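Local coordinates for protein alpha-L-rhamnosidase (Streptomyces avermitilis, PDB 3W5N) that releases terminal non-reducing alpha-L-rhamnose from flavonoid glycosides and gum arabic by hydrolysing alpha-1,2 and alpha-1,6 linkages, at residues 541-546 and 633-638; 718-723 and 773-778; 892-897 and 912-917. All coordinates share one frame; numbering follows the deposited sequence. Where two conformers were deposited one is given.

Interaction 1: 541-546 and 633-638. With RAM (alpha-L-rhamnopyranose), chain C.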
loop_
_atom_site.group_PDB
_atom_site.type_symbol
_atom_site.label_atom_id
_atom_site.label_comp_id
_atom_site.label_asym_id
_atom_site.label_seq_id
_atom_site.Cartn_x
_atom_site.Cartn_y
_atom_site.Cartn_z
ATOM N N ASN A 541 14.902 -3.676 -12.394
ATOM C CA ASN A 541 14.683 -3.529 -10.950
ATOM C C ASN A 541 13.282 -3.986 -10.487
ATOM O O ASN A 541 13.040 -4.114 -9.288
ATOM C CB ASN A 541 14.977 -2.090 -10.483
ATOM C CG ASN A 541 13.917 -1.108 -10.917
ATOM O OD1 ASN A 541 13.505 -1.091 -12.086
ATOM N ND2 ASN A 541 13.456 -0.286 -9.976
ATOM N N LEU A 542 12.370 -4.228 -11.437
ATOM C CA LEU A 542 11.030 -4.732 -11.110
ATOM C C LEU A 542 11.077 -6.223 -10.805
ATOM O O LEU A 542 10.127 -6.789 -10.240
ATOM C CB LEU A 542 10.032 -4.430 -12.246
ATOM C CG LEU A 542 9.906 -2.955 -12.636
ATOM C CD1 LEU A 542 8.868 -2.789 -13.735
ATOM C CD2 LEU A 542 9.574 -2.072 -11.431
ATOM N N ARG A 543 12.198 -6.860 -11.168
ATOM C CA ARG A 543 12.417 -8.282 -10.918
ATOM C C ARG A 543 11.300 -9.092 -11.589
ATOM O O ARG A 543 11.076 -8.919 -12.774
ATOM C CB ARG A 543 12.596 -8.553 -9.409
ATOM C CG ARG A 543 13.653 -7.619 -8.809
ATOM C CD ARG A 543 14.094 -8.014 -7.402
ATOM N NE ARG A 543 12.970 -8.151 -6.479
ATOM C CZ ARG A 543 13.045 -8.017 -5.158
ATOM N NH1 ARG A 543 14.196 -7.694 -4.570
ATOM N NH2 ARG A 543 11.951 -8.171 -4.419
ATOM N N SER A 544 10.575 -9.931 -10.860
ATOM C CA SER A 544 9.569 -10.775 -11.512
ATOM C C SER A 544 8.221 -10.102 -11.811
ATOM O O SER A 544 7.363 -10.707 -12.470
ATOM C CB SER A 544 9.330 -12.049 -10.705
ATOM O OG SER A 544 8.567 -11.764 -9.547
ATOM N N ALA A 545 8.022 -8.872 -11.347
ATOM C CA ALA A 545 6.768 -8.151 -11.654
ATOM C C ALA A 545 6.769 -7.576 -13.083
ATOM O O ALA A 545 7.500 -6.628 -13.375
ATOM C CB ALA A 545 6.514 -7.059 -10.619
ATOM N N ALA A 546 5.948 -8.151 -13.966
ATOM C CA ALA A 546 5.883 -7.707 -15.357
ATOM C C ALA A 546 5.344 -6.285 -15.496
ATOM O O ALA A 546 5.783 -5.538 -16.385
ATOM C CB ALA A 546 5.052 -8.675 -16.204
ATOM N N ALA A 633 6.330 -0.838 -6.747
ATOM C CA ALA A 633 6.666 -1.115 -8.146
ATOM C C ALA A 633 7.143 -2.534 -8.409
ATOM O O ALA A 633 6.653 -3.197 -9.324
ATOM C CB ALA A 633 7.705 -0.112 -8.641
ATOM N N ARG A 634 8.147 -2.993 -7.669
ATOM C CA ARG A 634 8.675 -4.331 -7.947
ATOM C C ARG A 634 7.818 -5.446 -7.344
ATOM O O ARG A 634 6.737 -5.182 -6.786
ATOM C CB ARG A 634 10.142 -4.423 -7.489
ATOM C CG ARG A 634 10.309 -4.415 -5.981
ATOM C CD ARG A 634 11.750 -4.747 -5.607
ATOM N NE ARG A 634 12.010 -4.570 -4.174
ATOM C CZ ARG A 634 12.938 -3.751 -3.675
ATOM N NH1 ARG A 634 13.689 -2.993 -4.485
ATOM N NH2 ARG A 634 13.109 -3.667 -2.367
ATOM N N ASP A 635 8.291 -6.689 -7.443
ATOM C CA ASP A 635 7.585 -7.848 -6.867
ATOM C C ASP A 635 7.745 -7.957 -5.350
ATOM O O ASP A 635 8.274 -8.953 -4.827
ATOM C CB ASP A 635 8.038 -9.146 -7.536
ATOM C CG ASP A 635 9.545 -9.376 -7.425
ATOM O OD1 ASP A 635 10.270 -8.513 -6.842
ATOM O OD2 ASP A 635 9.999 -10.438 -7.933
ATOM N N GLU A 636 7.298 -6.922 -4.640
ATOM C CA GLU A 636 7.400 -6.906 -3.188
ATOM C C GLU A 636 6.121 -6.255 -2.654
ATOM O O GLU A 636 5.104 -6.922 -2.576
ATOM C CB GLU A 636 8.689 -6.206 -2.734
ATOM C CG GLU A 636 9.041 -6.492 -1.282
ATOM C CD GLU A 636 10.537 -6.442 -0.985
ATOM O OE1 GLU A 636 11.355 -6.206 -1.909
ATOM O OE2 GLU A 636 10.889 -6.687 0.189
ATOM N N ARG A 637 6.151 -4.955 -2.360
ATOM C CA ARG A 637 4.932 -4.224 -1.982
ATOM C C ARG A 637 4.325 -4.825 -0.720
ATOM O O ARG A 637 3.111 -5.087 -0.662
ATOM C CB ARG A 637 3.900 -4.252 -3.110
ATOM C CG ARG A 637 4.531 -4.124 -4.494
ATOM C CD ARG A 637 3.481 -3.749 -5.517
ATOM N NE ARG A 637 4.002 -3.923 -6.871
ATOM C CZ ARG A 637 3.241 -3.860 -7.956
ATOM N NH1 ARG A 637 1.934 -3.649 -7.836
ATOM N NH2 ARG A 637 3.795 -4.018 -9.151
ATOM N N LEU A 638 5.181 -5.037 0.277
ATOM C CA LEU A 638 4.774 -5.647 1.530
ATOM C C LEU A 638 4.713 -4.614 2.650
ATOM O O LEU A 638 5.341 -3.571 2.558
ATOM C CB LEU A 638 5.746 -6.779 1.888
ATOM C CG LEU A 638 5.978 -7.826 0.788
ATOM C CD1 LEU A 638 7.072 -8.769 1.257
ATOM C CD2 LEU A 638 4.718 -8.611 0.474
HETATM C C1 RAM C . 13.828 -4.632 1.600
HETATM C C2 RAM C . 12.439 -3.996 1.787
HETATM C C3 RAM C . 12.419 -2.976 2.949
HETATM C C4 RAM C . 13.429 -3.236 4.081
HETATM C C5 RAM C . 13.794 -4.693 4.066
HETATM C C6 RAM C . 14.751 -4.955 5.235
HETATM O O1 RAM C . 13.746 -5.857 0.864
HETATM O O2 RAM C . 12.018 -3.440 0.513
HETATM O O3 RAM C . 12.776 -1.679 2.491
HETATM O O4 RAM C . 12.913 -2.904 5.389
HETATM O O5 RAM C . 14.454 -4.967 2.832
HETATM O O HOH W 1 12.832 -2.245 -7.282
HETATM O O HOH W 2 13.993 -7.159 -1.621
#

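Interaction 2: 718-723 and 773-778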
loop_
_atom_site.group_PDB
_atom_site.type_symbol
_atom_site.label_atom_id
_atom_site.label_comp_id
_atom_site.label_asym_id
_atom_site.label_seq_id
_atom_site.Cartn_x
_atom_site.Cartn_y
_atom_site.Cartn_z
ATOM N N ASP A 718 -5.162 0.222 22.598
ATOM C CA ASP A 718 -5.254 -0.954 21.752
ATOM C C ASP A 718 -3.898 -1.613 21.536
ATOM O O ASP A 718 -3.843 -2.806 21.262
ATOM C CB ASP A 718 -5.888 -0.615 20.387
ATOM C CG ASP A 718 -7.381 -0.327 20.481
ATOM O OD1 ASP A 718 -7.993 -0.519 21.556
ATOM O OD2 ASP A 718 -7.955 0.096 19.461
ATOM N N ALA A 719 -2.811 -0.848 21.666
ATOM C CA ALA A 719 -1.462 -1.391 21.433
ATOM C C ALA A 719 -0.786 -1.943 22.679
ATOM O O ALA A 719 0.045 -2.835 22.570
ATOM C CB ALA A 719 -0.564 -0.345 20.781
ATOM N N LEU A 720 -1.110 -1.404 23.855
ATOM C CA LEU A 720 -0.283 -1.692 25.041
ATOM C C LEU A 720 -0.141 -3.188 25.396
ATOM O O LEU A 720 0.973 -3.627 25.676
ATOM C CB LEU A 720 -0.661 -0.806 26.261
ATOM C CG LEU A 720 0.293 -0.837 27.470
ATOM C CD1 LEU A 720 1.722 -0.488 27.085
ATOM C CD2 LEU A 720 -0.200 0.097 28.579
ATOM N N PRO A 721 -1.232 -3.989 25.321
ATOM C CA PRO A 721 -1.079 -5.443 25.559
ATOM C C PRO A 721 -0.090 -6.151 24.615
ATOM O O PRO A 721 0.731 -6.967 25.075
ATOM C CB PRO A 721 -2.503 -5.977 25.364
ATOM C CG PRO A 721 -3.362 -4.812 25.725
ATOM C CD PRO A 721 -2.650 -3.629 25.133
ATOM N N SER A 722 -0.162 -5.842 23.316
ATOM C CA SER A 722 0.796 -6.393 22.332
ATOM C C SER A 722 2.219 -5.894 22.605
ATOM O O SER A 722 3.190 -6.627 22.399
ATOM C CB SER A 722 0.391 -6.028 20.899
ATOM O OG SER A 722 0.577 -4.646 20.639
ATOM N N VAL A 723 2.339 -4.654 23.076
ATOM C CA VAL A 723 3.639 -4.082 23.449
ATOM C C VAL A 723 4.216 -4.845 24.663
ATOM O O VAL A 723 5.394 -5.241 24.666
ATOM C CB VAL A 723 3.542 -2.563 23.730
ATOM C CG1 VAL A 723 4.845 -2.015 24.327
ATOM C CG2 VAL A 723 3.210 -1.809 22.437
ATOM N N ARG A 773 5.907 5.347 28.874
ATOM C CA ARG A 773 5.234 6.597 28.493
ATOM C C ARG A 773 3.764 6.354 28.168
ATOM O O ARG A 773 2.897 7.171 28.515
ATOM C CB ARG A 773 5.921 7.255 27.293
ATOM C CG ARG A 773 7.356 7.699 27.524
ATOM C CD ARG A 773 7.880 8.369 26.264
ATOM N NE ARG A 773 9.332 8.263 26.118
ATOM C CZ ARG A 773 10.033 8.861 25.156
ATOM N NH1 ARG A 773 9.416 9.621 24.253
ATOM N NH2 ARG A 773 11.354 8.708 25.098
ATOM N N MET A 774 3.482 5.227 27.506
ATOM C CA MET A 774 2.099 4.833 27.192
ATOM C C MET A 774 1.282 4.548 28.448
ATOM O O MET A 774 0.150 5.049 28.585
ATOM C CB MET A 774 2.045 3.604 26.290
ATOM C CG MET A 774 2.614 3.846 24.911
ATOM S SD MET A 774 2.418 2.346 23.949
ATOM C CE MET A 774 3.452 2.784 22.545
ATOM N N ALA A 775 1.852 3.729 29.337
ATOM C CA ALA A 775 1.235 3.404 30.630
ATOM C C ALA A 775 0.919 4.680 31.394
ATOM O O ALA A 775 -0.188 4.821 31.915
ATOM C CB ALA A 775 2.136 2.489 31.457
ATOM N N THR A 776 1.879 5.609 31.431
ATOM C CA THR A 776 1.704 6.914 32.077
ATOM C C THR A 776 0.531 7.689 31.449
ATOM O O THR A 776 -0.356 8.150 32.159
ATOM C CB THR A 776 2.992 7.768 32.024
ATOM O OG1 THR A 776 4.059 7.067 32.683
ATOM C CG2 THR A 776 2.796 9.100 32.705
ATOM N N GLU A 777 0.523 7.815 30.127
ATOM C CA GLU A 777 -0.592 8.501 29.464
ATOM C C GLU A 777 -1.965 7.875 29.727
ATOM O O GLU A 777 -2.979 8.579 29.789
ATOM C CB GLU A 777 -0.343 8.636 27.959
ATOM C CG GLU A 777 0.799 9.596 27.596
ATOM C CD GLU A 777 0.694 10.957 28.267
ATOM O OE1 GLU A 777 -0.383 11.597 28.185
ATOM O OE2 GLU A 777 1.679 11.390 28.898
ATOM N N LEU A 778 -2.004 6.561 29.856
ATOM C CA LEU A 778 -3.260 5.859 30.057
ATOM C C LEU A 778 -3.647 5.738 31.528
ATOM O O LEU A 778 -4.654 5.107 31.839
ATOM C CB LEU A 778 -3.184 4.460 29.452
ATOM C CG LEU A 778 -3.049 4.388 27.934
ATOM C CD1 LEU A 778 -2.793 2.951 27.517
ATOM C CD2 LEU A 778 -4.296 4.947 27.264
#

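Interaction 3: 892-897 and 912-917. With RAM (alpha-L-rhamnopyranose), chain C.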
loop_
_atom_site.group_PDB
_atom_site.type_symbol
_atom_site.label_atom_id
_atom_site.label_comp_id
_atom_site.label_asym_id
_atom_site.label_seq_id
_atom_site.Cartn_x
_atom_site.Cartn_y
_atom_site.Cartn_z
ATOM N N THR A 892 10.609 11.217 -6.237
ATOM C CA THR A 892 10.241 10.424 -5.059
ATOM C C THR A 892 11.540 10.166 -4.287
ATOM O O THR A 892 12.614 10.601 -4.715
ATOM C CB THR A 892 9.619 9.064 -5.444
ATOM O OG1 THR A 892 10.429 8.419 -6.445
ATOM C CG2 THR A 892 8.197 9.227 -5.974
ATOM N N MET A 893 11.463 9.453 -3.168
ATOM C CA MET A 893 12.671 9.060 -2.442
ATOM C C MET A 893 13.119 7.684 -2.906
ATOM O O MET A 893 12.287 6.796 -3.116
ATOM C CB MET A 893 12.444 9.084 -0.928
ATOM C CG MET A 893 11.728 10.341 -0.444
ATOM S SD MET A 893 12.494 11.915 -0.905
ATOM C CE MET A 893 14.009 11.748 0.047
ATOM N N TRP A 894 14.428 7.502 -3.093
ATOM C CA TRP A 894 14.914 6.208 -3.577
ATOM C C TRP A 894 15.245 5.258 -2.429
ATOM O O TRP A 894 15.523 5.695 -1.303
ATOM C CB TRP A 894 16.173 6.391 -4.445
ATOM C CG TRP A 894 16.037 7.286 -5.638
ATOM C CD1 TRP A 894 14.898 7.666 -6.292
ATOM C CD2 TRP A 894 17.128 7.860 -6.367
ATOM N NE1 TRP A 894 15.220 8.472 -7.383
ATOM C CE2 TRP A 894 16.584 8.592 -7.445
ATOM C CE3 TRP A 894 18.523 7.829 -6.199
ATOM C CZ2 TRP A 894 17.392 9.304 -8.357
ATOM C CZ3 TRP A 894 19.325 8.522 -7.127
ATOM C CH2 TRP A 894 18.750 9.247 -8.173
ATOM N N GLU A 895 15.267 3.961 -2.710
ATOM C CA GLU A 895 15.609 2.963 -1.703
ATOM C C GLU A 895 17.058 3.135 -1.209
ATOM O O GLU A 895 17.351 2.930 -0.015
ATOM C CB GLU A 895 15.406 1.563 -2.273
ATOM C CG GLU A 895 15.683 0.405 -1.319
ATOM C CD GLU A 895 15.348 -0.946 -1.951
ATOM O OE1 GLU A 895 15.357 -1.046 -3.209
ATOM O OE2 GLU A 895 15.068 -1.905 -1.193
ATOM N N ARG A 896 17.951 3.516 -2.127
ATOM C CA ARG A 896 19.394 3.618 -1.813
ATOM C C ARG A 896 19.858 5.043 -2.018
ATOM O O ARG A 896 19.312 5.758 -2.844
ATOM C CB ARG A 896 20.215 2.711 -2.746
ATOM C CG ARG A 896 19.897 1.230 -2.653
ATOM C CD ARG A 896 20.613 0.495 -3.776
ATOM N NE ARG A 896 20.400 -0.943 -3.731
ATOM C CZ ARG A 896 21.204 -1.801 -3.111
ATOM N NH1 ARG A 896 22.301 -1.376 -2.477
ATOM N NH2 ARG A 896 20.929 -3.099 -3.139
ATOM N N TRP A 897 20.894 5.463 -1.289
ATOM C CA TRP A 897 21.473 6.772 -1.531
ATOM C C TRP A 897 22.047 6.855 -2.963
ATOM O O TRP A 897 22.081 7.929 -3.568
ATOM C CB TRP A 897 22.556 7.054 -0.483
ATOM C CG TRP A 897 22.003 7.195 0.929
ATOM C CD1 TRP A 897 22.155 6.306 1.956
ATOM C CD2 TRP A 897 21.209 8.277 1.445
ATOM N NE1 TRP A 897 21.520 6.780 3.093
ATOM C CE2 TRP A 897 20.939 7.986 2.805
ATOM C CE3 TRP A 897 20.720 9.474 0.897
ATOM C CZ2 TRP A 897 20.179 8.836 3.623
ATOM C CZ3 TRP A 897 19.962 10.336 1.722
ATOM C CH2 TRP A 897 19.701 9.993 3.073
ATOM N N ASN A 912 16.647 -2.660 -5.960
ATOM C CA ASN A 912 16.862 -1.253 -6.249
ATOM C C ASN A 912 15.637 -0.452 -6.669
ATOM O O ASN A 912 15.416 -0.201 -7.858
ATOM C CB ASN A 912 17.952 -1.077 -7.311
ATOM C CG ASN A 912 18.445 0.344 -7.378
ATOM O OD1 ASN A 912 18.558 1.009 -6.348
ATOM N ND2 ASN A 912 18.735 0.826 -8.586
ATOM N N SER A 913 14.914 0.040 -5.685
ATOM C CA SER A 913 13.672 0.760 -5.902
ATOM C C SER A 913 13.902 2.268 -5.954
ATOM O O SER A 913 14.771 2.807 -5.251
ATOM C CB SER A 913 12.687 0.366 -4.771
ATOM O OG SER A 913 11.909 1.469 -4.334
ATOM N N PHE A 914 13.141 2.952 -6.797
ATOM C CA PHE A 914 13.176 4.405 -6.866
ATOM C C PHE A 914 11.980 5.055 -6.167
ATOM O O PHE A 914 11.662 6.211 -6.426
ATOM C CB PHE A 914 13.277 4.868 -8.320
ATOM C CG PHE A 914 14.537 4.407 -8.997
ATOM C CD1 PHE A 914 14.603 3.154 -9.602
ATOM C CD2 PHE A 914 15.675 5.204 -8.973
ATOM C CE1 PHE A 914 15.776 2.724 -10.216
ATOM C CE2 PHE A 914 16.855 4.770 -9.566
ATOM C CZ PHE A 914 16.900 3.540 -10.188
ATOM N N ASN A 915 11.342 4.322 -5.258
ATOM C CA ASN A 915 10.151 4.842 -4.561
ATOM C C ASN A 915 9.950 4.142 -3.197
ATOM O O ASN A 915 8.977 3.436 -2.998
ATOM C CB ASN A 915 8.913 4.722 -5.478
ATOM C CG ASN A 915 7.770 5.644 -5.069
ATOM O OD1 ASN A 915 7.839 6.343 -4.058
ATOM N ND2 ASN A 915 6.711 5.662 -5.881
ATOM N N HIS A 916 10.897 4.361 -2.282
ATOM C CA HIS A 916 10.847 3.909 -0.880
ATOM C C HIS A 916 10.733 5.180 -0.037
ATOM O O HIS A 916 11.491 6.153 -0.286
ATOM C CB HIS A 916 12.169 3.241 -0.495
ATOM C CG HIS A 916 12.158 1.739 -0.544
ATOM N ND1 HIS A 916 12.059 1.028 -1.724
ATOM C CD2 HIS A 916 12.314 0.820 0.437
ATOM C CE1 HIS A 916 12.112 -0.267 -1.462
ATOM N NE2 HIS A 916 12.262 -0.422 -0.156
ATOM N N TYR A 917 9.832 5.222 0.950
ATOM C CA TYR A 917 9.712 6.469 1.734
ATOM C C TYR A 917 10.720 6.674 2.879
ATOM O O TYR A 917 10.808 7.784 3.427
ATOM C CB TYR A 917 8.277 6.743 2.246
ATOM C CG TYR A 917 7.575 5.591 2.929
ATOM C CD1 TYR A 917 8.192 4.842 3.949
ATOM C CD2 TYR A 917 6.267 5.265 2.570
ATOM C CE1 TYR A 917 7.519 3.787 4.572
ATOM C CE2 TYR A 917 5.586 4.217 3.189
ATOM C CZ TYR A 917 6.217 3.476 4.173
ATOM O OH TYR A 917 5.529 2.438 4.762
HETATM C C1 RAM C . 13.828 -4.632 1.600
HETATM C C2 RAM C . 12.439 -3.996 1.787
HETATM C C3 RAM C . 12.419 -2.976 2.949
HETATM C C4 RAM C . 13.429 -3.236 4.081
HETATM C C5 RAM C . 13.794 -4.693 4.066
HETATM C C6 RAM C . 14.751 -4.955 5.235
HETATM O O1 RAM C . 13.746 -5.857 0.864
HETATM O O2 RAM C . 12.018 -3.440 0.513
HETATM O O3 RAM C . 12.776 -1.679 2.491
HETATM O O4 RAM C . 12.913 -2.904 5.389
HETATM O O5 RAM C . 14.454 -4.967 2.832
HETATM O O HOH W 3 9.632 7.545 -2.091
HETATM O O HOH W 4 13.923 6.001 0.951
#

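Interaction 1: 541-546 and 633-638
Asp635 closes its carboxylate on a type II' beta turn, Leu542 to Ala545, and so starts a salt-bridge network that leads to Glu636, beside the rhamnose in the active site of this family 78 glycoside hydrolase. Its CG stands between the backbone N and the carbonyl carbon (chi1 58°), which sets the carboxylate against the turn, with OD2 at Ser544 and OD1 at Arg543. OD2 accepts from Ser544 N at 3.0 Å, well above the carboxylate plane, and from Ser544 OG at 2.5 Å on its anti lone pair. OD1 takes both side-on nitrogens of Arg543: NE comes to OD1 at 2.7 Å on the syn lone pair, while NH2 reaches the same atom from above the carboxylate. A bend at chi3 (-54°) curls Arg543 back to this position, and Arg634 CD lies over the centre of one face of its guanidinium, 3.5 Å above the plane. At the start of the turn, Leu542 CD2 packs on Ala633 CB. An alanine in place of Asp635 would probably leave Ser544 N and OG without their shared acceptor and Arg543 NE without its mate, so that its guanidinium is held less firmly.

A weaker bond leads to the sugar. Glu636, the probable proton donor, receives Arg634 NE and NH2 on OE1 from one face of its carboxylate and, weakly, Arg543 NH2. The two guanidinium groups thus converge on one oxygen. One water bridges Arg543 NH1, Glu636 OE1 and rhamnose O1, and O1 itself donates to Glu636 OE2 at 3.1 Å.

Interaction 2: 718-723 and 773-778
Leu720 reaches from helix 713-732 into the face of helix 756-777 formed by Met774 and Ala775, with Leu778 just past the helix end. From CA, its CB heads toward the other helix; CG then lies trans to the backbone N (chi1 -169°), beside the carbonyl carbon, and there the chain forks. CD1 ends against Met774 CB at 4.2 Å. CD2 lies between Ala775 and Leu778, which are about a turn apart, with Leu778 CD1 at 4.0 Å and Ala775 CA at 4.1 Å. Because alanine offers so little bulk, this second methyl comes right up to the backbone of the helix. The leucine and both of its larger neighbours slide past one another in opposite directions rather than meeting end on.

Met774 runs on, extended beyond CG, until SD passes Val723 CG2 at a loose 4.5 Å; its side chain also touches Val700 and Trp704 of helix 698-710, a third helix that packs here. No hydrogen bond crosses the contact. Within the first helix, Ser722 OG bonds in the carbonyl plane to Ala719 O at 2.7 Å, an oxygen that Val723 N also uses, next to the kink at Pro721.

The segment axes approach to 10.6 Å and run roughly antiparallel, at 141°. Such apolar packing between helices, far from the active site, belongs to the (alpha/alpha)6 barrel of six-hairpin glycosidases.

Interaction 3: 892-897 and 912-917
Glu895 leaves its backbone with CG trans to N (chi1 -178°) and stays extended, while His916 takes an unusual chi1 of -99°; together these torsions lay the carboxylate arm alongside the imidazole, both pointing the same way into the rhamnose pocket of the (alpha/alpha)6-barrel domain. Glu895 CG sits over the ring centre, 3.6 Å from the centroid of His916 in a CH-pi contact, and the carboxylate continues over the same face, nearly parallel to it. Stacking, rather than a hydrogen bond, joins the probable proton acceptor to the sugar-binding histidine.

Three bonds, two of them between backbone atoms, help hold this pair. Glu895 and Ser913 clasp each other: Glu895 N gives to Ser913 O at 2.8 Å, and Ser913 N returns a bond to Glu895 OE1 at 2.7 Å, nearly in line with the C-O bond of the carboxylate. The same oxygen carries a salt bridge from Arg634. His916 N in turn bonds Met893 O.

Farther from the sugar, Thr892 OG1 reaches Phe914 O at 2.5 Å. The edge of Phe914, led by CD2, meets the face of Trp894 in a T-shaped stack, the planes at 82° and the phenyl and five-membered ring centroids 5.0 Å apart.

Ser913 OG holds the ND1 edge of the ring: it accepts from Asn915 N, forming an ST turn, and lies in the ring plane, 2.7 Å from His916 ND1. With its rotation thus restrained, the ring directs NE2 at two hydroxyls, its one N-H shared between rhamnose O3, 3.0 Å from NE2, and O2, 3.1 Å from NE2.

Interactions 1 and 3, with centres about 13 Å apart, form adjoining walls of one pocket and both touch the same rhamnose. Their direct seam is the salt bridge Arg634 NH1 to Glu895 OE1, 2.9 Å, so Arg634 spans the probable proton donor and the probable proton acceptor. A probable hydrogen bond from Asn541 ND2 to Asn912 O, also 2.9 Å, adds a tie from side chain to backbone. Asp630, Asp643 and Trp695 complete the polar grip on the sugar. Interaction 2 stands apart: its centre is about 36 Å from that of interaction 1 and about 33 Å from that of interaction 3, belonging to the helical scaffold rather than to the pocket.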